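Local coordinates for protein SsfX3 (Streptomyces sp. SF2575, PDB 3SKV) that probably transfers a salicylyl group onto a tetracycline intermediate, using a GDSL/SGNH-type catalytic domain joined to a jelly-roll N-terminal domain, at residues Leu42-Ala47 with Val85-Arg90; Ile248-Gly253 with Ile286-Ser291. The protein carries 1 engineered substitution. All blocks are in the same frame, centred on the assembly; numbering follows the deposited sequence.

Interaction 1. Residues Leu42-Ala47 with Val85-Arg90; sequences LTYRGA and VRLHLR. Engineered in segment 85-90: H88 (natural residue Cys).
The carbonyl oxygen of H88 is gripped twice: by the backbone N of T43, 3.2 Å from H88 O, and by a water that donates to it while accepting from T43 OG1. The reciprocal bond from H88 N to T43 O is shorter, 2.8 Å, and nearly straight at 177°. With the R45–R86 pair bonded in the same two-way fashion, and the non-hydrogen-bonded pair Y44–L87 between them, this defines a short, twisted antiparallel ladder of the N-terminal, jelly-roll part of the protein.

On the face of Y44 and L87, L87 CD1 sits over one face of the Y44 ring, 3.7 Å from its centroid, a CH-pi contact; Y44 OH bonds to P37 O. L42 CB also reaches L87 CD1.

The other face is polar, carrying R45, R86 and H88. R45 CG lies 3.9 Å from the centroid of the engineered H88 ring, 8° off its normal. The R45 guanidinium stands 77° from the ring plane, and H88 ND1 meets its edge; D181 joins the two, accepting from H88 ND1 and forming a salt bridge with R45 NH2. On the neighbouring R86, a bend at chi2 carries the guanidinium over R45 CB, 3.6 Å from R86 CZ. R86 NH1 bonds to G84 O and L220 O, NH2 pairs with D219, and W158 gives R86 a cation-pi partner.

R45 NE and R86 NH2 remain 5.8 Å apart, and each guanidinium has a salt-bridge partner, with D219 only weakly paired to R45; the two carboxylates would probably offset the like charges gathered on this partly buried face.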
loop_
_atom_site.group_PDB
_atom_site.type_symbol
_atom_site.label_atom_id
_atom_site.label_comp_id
_atom_site.label_asym_id
_atom_site.label_seq_id
_atom_site.Cartn_x
_atom_site.Cartn_y
_atom_site.Cartn_z
ATOM N N LEU A 42 -12.462 11.652 -13.064
ATOM C CA LEU A 42 -11.979 10.589 -12.160
ATOM C C LEU A 42 -10.478 10.674 -11.931
ATOM O O LEU A 42 -9.715 10.979 -12.854
ATOM C CB LEU A 42 -12.376 9.151 -12.585
ATOM C CG LEU A 42 -13.849 8.908 -13.021
ATOM C CD1 LEU A 42 -14.089 7.466 -13.362
ATOM C CD2 LEU A 42 -14.859 9.388 -11.986
ATOM N N THR A 43 -10.078 10.442 -10.682
ATOM C CA THR A 43 -8.699 10.424 -10.218
ATOM C C THR A 43 -8.484 9.094 -9.499
ATOM O O THR A 43 -9.247 8.748 -8.594
ATOM C CB THR A 43 -8.391 11.641 -9.270
ATOM O OG1 THR A 43 -8.762 12.880 -9.881
ATOM C CG2 THR A 43 -6.928 11.715 -8.876
ATOM N N TYR A 44 -7.442 8.363 -9.900
ATOM C CA TYR A 44 -7.028 7.120 -9.266
ATOM C C TYR A 44 -5.811 7.474 -8.449
ATOM O O TYR A 44 -4.811 7.951 -8.977
ATOM C CB TYR A 44 -6.708 6.026 -10.278
ATOM C CG TYR A 44 -7.924 5.569 -11.055
ATOM C CD1 TYR A 44 -8.360 6.269 -12.185
ATOM C CD2 TYR A 44 -8.647 4.445 -10.661
ATOM C CE1 TYR A 44 -9.496 5.875 -12.883
ATOM C CE2 TYR A 44 -9.767 4.024 -11.373
ATOM C CZ TYR A 44 -10.183 4.740 -12.485
ATOM O OH TYR A 44 -11.306 4.352 -13.170
ATOM N N ARG A 45 -5.938 7.354 -7.147
ATOM C CA ARG A 45 -4.833 7.663 -6.272
ATOM C C ARG A 45 -4.228 6.340 -5.842
ATOM O O ARG A 45 -4.931 5.336 -5.723
ATOM C CB ARG A 45 -5.297 8.545 -5.091
ATOM C CG ARG A 45 -6.039 9.812 -5.547
ATOM C CD ARG A 45 -5.394 11.100 -5.099
ATOM N NE ARG A 45 -6.294 12.259 -5.260
ATOM C CZ ARG A 45 -5.973 13.411 -5.855
ATOM N NH1 ARG A 45 -4.765 13.580 -6.381
ATOM N NH2 ARG A 45 -6.870 14.388 -5.960
ATOM N N GLY A 46 -2.927 6.325 -5.688
ATOM C CA GLY A 46 -2.224 5.096 -5.323
ATOM C C GLY A 46 -1.974 4.145 -6.476
ATOM O O GLY A 46 -1.472 3.032 -6.255
ATOM N N ALA A 47 -2.307 4.563 -7.720
ATOM C CA ALA A 47 -2.026 3.741 -8.924
ATOM C C ALA A 47 -0.896 4.394 -9.739
ATOM O O ALA A 47 -0.845 5.617 -9.858
ATOM C CB ALA A 47 -3.277 3.574 -9.778
ATOM N N VAL A 85 -5.008 1.516 -3.418
ATOM C CA VAL A 85 -5.534 2.222 -4.590
ATOM C C VAL A 85 -6.933 2.750 -4.274
ATOM O O VAL A 85 -7.776 2.036 -3.704
ATOM C CB VAL A 85 -5.512 1.365 -5.899
ATOM C CG1 VAL A 85 -6.131 2.134 -7.089
ATOM C CG2 VAL A 85 -4.098 0.890 -6.234
ATOM N N ARG A 86 -7.179 4.008 -4.638
ATOM C CA ARG A 86 -8.509 4.580 -4.473
ATOM C C ARG A 86 -8.995 5.386 -5.644
ATOM O O ARG A 86 -8.190 5.922 -6.394
ATOM C CB ARG A 86 -8.784 5.198 -3.087
ATOM C CG ARG A 86 -7.822 6.223 -2.679
ATOM C CD ARG A 86 -6.799 5.753 -1.686
ATOM N NE ARG A 86 -5.990 6.929 -1.428
ATOM C CZ ARG A 86 -4.749 7.096 -1.834
ATOM N NH1 ARG A 86 -4.068 6.080 -2.335
ATOM N NH2 ARG A 86 -4.146 8.259 -1.658
ATOM N N LEU A 87 -10.301 5.351 -5.881
ATOM C CA LEU A 87 -10.946 6.106 -6.937
ATOM C C LEU A 87 -11.657 7.318 -6.287
ATOM O O LEU A 87 -12.474 7.143 -5.389
ATOM C CB LEU A 87 -11.917 5.209 -7.740
ATOM C CG LEU A 87 -12.788 5.935 -8.798
ATOM C CD1 LEU A 87 -11.924 6.544 -9.917
ATOM C CD2 LEU A 87 -13.833 5.002 -9.395
ATOM N N HIS A 88 -11.290 8.538 -6.702
ATOM C CA HIS A 88 -11.879 9.762 -6.171
ATOM C C HIS A 88 -12.726 10.437 -7.227
ATOM O O HIS A 88 -12.361 10.470 -8.409
ATOM C CB HIS A 88 -10.795 10.768 -5.753
ATOM C CG HIS A 88 -10.025 10.428 -4.517
ATOM N ND1 HIS A 88 -9.496 11.417 -3.733
ATOM C CD2 HIS A 88 -9.653 9.228 -4.016
ATOM C CE1 HIS A 88 -8.847 10.802 -2.751
ATOM N NE2 HIS A 88 -8.901 9.484 -2.889
ATOM N N LEU A 89 -13.848 11.006 -6.786
ATOM C CA LEU A 89 -14.771 11.786 -7.612
ATOM C C LEU A 89 -15.620 12.654 -6.713
ATOM O O LEU A 89 -15.945 12.245 -5.603
ATOM C CB LEU A 89 -15.670 10.933 -8.560
ATOM C CG LEU A 89 -16.545 9.860 -7.920
ATOM C CD1 LEU A 89 -17.938 10.358 -7.735
ATOM C CD2 LEU A 89 -16.605 8.628 -8.782
ATOM N N ARG A 90 -15.975 13.837 -7.190
ATOM C CA ARG A 90 -16.888 14.703 -6.469
ATOM C C ARG A 90 -18.232 14.579 -7.179
ATOM O O ARG A 90 -18.287 14.629 -8.419
ATOM C CB ARG A 90 -16.400 16.152 -6.439
ATOM C CG ARG A 90 -15.099 16.336 -5.646
ATOM C CD ARG A 90 -14.857 17.818 -5.349
ATOM N NE ARG A 90 -15.972 18.391 -4.597
ATOM C CZ ARG A 90 -16.103 18.322 -3.277
ATOM N NH1 ARG A 90 -15.148 17.769 -2.537
ATOM N NH2 ARG A 90 -17.173 18.831 -2.683
HETATM O O HOH W 1 -11.297 13.240 -9.222
#

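Interaction 2. Residues Ile248-Gly253 with Ile286-Ser291; sequences ISLRVG and IVLGSS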
loop_
_atom_site.group_PDB
_atom_site.type_symbol
_atom_site.label_atom_id
_atom_site.label_comp_id
_atom_site.label_asym_id
_atom_site.label_seq_id
_atom_site.Cartn_x
_atom_site.Cartn_y
_atom_site.Cartn_z
ATOM N N ILE A 248 9.160 9.566 1.696
ATOM C CA ILE A 248 9.471 8.215 1.261
ATOM C C ILE A 248 9.865 7.372 2.465
ATOM O O ILE A 248 10.733 7.770 3.228
ATOM C CB ILE A 248 10.552 8.185 0.144
ATOM C CG1 ILE A 248 10.115 9.016 -1.072
ATOM C CG2 ILE A 248 10.917 6.718 -0.257
ATOM C CD1 ILE A 248 11.237 9.514 -1.979
ATOM N N SER A 249 9.252 6.196 2.618
ATOM C CA SER A 249 9.618 5.270 3.693
ATOM C C SER A 249 9.874 3.920 3.105
ATOM O O SER A 249 9.105 3.452 2.262
ATOM C CB SER A 249 8.570 5.224 4.812
ATOM O OG SER A 249 7.233 5.036 4.383
ATOM N N LEU A 250 11.022 3.334 3.487
ATOM C CA LEU A 250 11.505 2.030 3.041
ATOM C C LEU A 250 11.731 1.131 4.238
ATOM O O LEU A 250 12.515 1.493 5.115
ATOM C CB LEU A 250 12.861 2.177 2.282
ATOM C CG LEU A 250 13.031 3.324 1.248
ATOM C CD1 LEU A 250 14.454 3.415 0.807
ATOM C CD2 LEU A 250 12.132 3.128 0.018
ATOM N N ARG A 251 11.104 -0.043 4.271
ATOM C CA ARG A 251 11.366 -0.995 5.353
ATOM C C ARG A 251 11.874 -2.282 4.771
ATOM O O ARG A 251 11.182 -2.946 4.005
ATOM C CB ARG A 251 10.185 -1.228 6.278
ATOM C CG ARG A 251 10.700 -1.424 7.692
ATOM C CD ARG A 251 9.727 -2.017 8.680
ATOM N NE ARG A 251 8.357 -1.714 8.323
ATOM C CZ ARG A 251 7.714 -0.608 8.659
ATOM N NH1 ARG A 251 8.306 0.309 9.416
ATOM N NH2 ARG A 251 6.478 -0.408 8.243
ATOM N N VAL A 252 13.123 -2.590 5.057
ATOM C CA VAL A 252 13.807 -3.762 4.485
ATOM C C VAL A 252 14.638 -4.526 5.510
ATOM O O VAL A 252 14.824 -4.033 6.619
ATOM C CB VAL A 252 14.651 -3.334 3.245
ATOM C CG1 VAL A 252 13.734 -2.901 2.094
ATOM C CG2 VAL A 252 15.645 -2.205 3.602
ATOM N N GLY A 253 15.143 -5.701 5.124
ATOM C CA GLY A 253 15.964 -6.555 5.965
ATOM C C GLY A 253 15.520 -8.005 5.979
ATOM O O GLY A 253 16.145 -8.847 5.334
ATOM N N ILE A 286 13.682 10.720 3.408
ATOM C CA ILE A 286 13.733 9.278 3.181
ATOM C C ILE A 286 13.919 8.634 4.548
ATOM O O ILE A 286 14.892 8.932 5.269
ATOM C CB ILE A 286 14.831 8.824 2.172
ATOM C CG1 ILE A 286 14.590 9.411 0.751
ATOM C CG2 ILE A 286 14.904 7.267 2.126
ATOM C CD1 ILE A 286 15.743 9.172 -0.186
ATOM N N VAL A 287 12.962 7.783 4.917
ATOM C CA VAL A 287 12.974 7.071 6.178
ATOM C C VAL A 287 13.386 5.648 5.913
ATOM O O VAL A 287 12.701 4.894 5.219
ATOM C CB VAL A 287 11.631 7.206 6.928
ATOM C CG1 VAL A 287 11.666 6.446 8.223
ATOM C CG2 VAL A 287 11.307 8.669 7.176
ATOM N N LEU A 288 14.548 5.309 6.440
ATOM C CA LEU A 288 15.178 3.995 6.338
ATOM C C LEU A 288 14.771 3.173 7.546
ATOM O O LEU A 288 15.230 3.401 8.676
ATOM C CB LEU A 288 16.681 4.199 6.292
ATOM C CG LEU A 288 17.350 3.868 4.981
ATOM C CD1 LEU A 288 16.558 4.356 3.757
ATOM C CD2 LEU A 288 18.752 4.376 4.973
ATOM N N GLY A 289 13.839 2.278 7.297
ATOM C CA GLY A 289 13.268 1.450 8.340
ATOM C C GLY A 289 13.864 0.071 8.415
ATOM O O GLY A 289 13.947 -0.631 7.414
ATOM N N SER A 290 14.287 -0.318 9.613
ATOM C CA SER A 290 14.750 -1.669 9.838
ATOM C C SER A 290 13.480 -2.466 10.009
ATOM O O SER A 290 12.440 -1.912 10.388
ATOM C CB SER A 290 15.628 -1.764 11.084
ATOM O OG SER A 290 14.968 -1.262 12.226
ATOM N N SER A 291 13.544 -3.744 9.720
ATOM C CA SER A 291 12.380 -4.593 9.875
ATOM C C SER A 291 11.743 -4.573 11.284
ATOM O O SER A 291 12.405 -4.494 12.338
ATOM C CB SER A 291 12.719 -6.011 9.452
ATOM O OG SER A 291 12.937 -6.003 8.051
HETATM O O HOH W 2 10.945 0.545 10.667
HETATM O O HOH W 3 16.044 -4.655 8.831
#
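The guanidinium of R251 takes a water at its edge, in plane, bound to NH1, while its NE forms a salt bridge with D193; the same water donates to S290 O and so ties the arginine to segment 286-291. The backbone beneath is two neighbouring strands of the parallel sheet of the GDSL/SGNH fold, their axes 4.6 Å apart at 13°, with helix 266-278 in the connection between them.

Four backbone bonds run between the strands, from V287 N to I248 O, L250 N to V287 O, G289 N to L250 O and V252 N to G289 O; the third is the shortest at 2.7 Å. G289 leaves room for the R251 chain, whose CG passes 3.4 Å from G289 O before CD reaches 3.2 Å from S290 O.

On the opposite face L250 CD1 touches L288 CD1 at 3.7 Å, the two leucines side by side, and I286 CG2 beside them; F273 and I277 of helix 266-278 pack over this face.

At the C-terminal end, S291 OG is hydrogen-bonded with T254 N, just past the first segment; V252 O receives a weak bond from the same S291 OG, 3.1 Å away, and a second water bridges V252 O to S291 N.

How the interactions relate
Both contacts are buried pairs of neighbouring strands, but they lie in different domains, on opposite sides of the chain's centre, with centres 26 Å apart and nearest atoms about 13 Å apart. Interaction 1 joins antiparallel strands of the N-terminal jelly roll, and one face of it is polar, its arginines paired with acids at D181 and D219. Interaction 2 joins parallel strands inside the GDSL/SGNH-family domain, where helices 266-278 and 361-377 pack on the two faces; its apolar side chains dominate one face, and R251, S290 and S291 lie toward its C-terminal end. D219, at the start of strand 219-223, an outermost strand of that parallel sheet, pairs with R86 and so links the two domains.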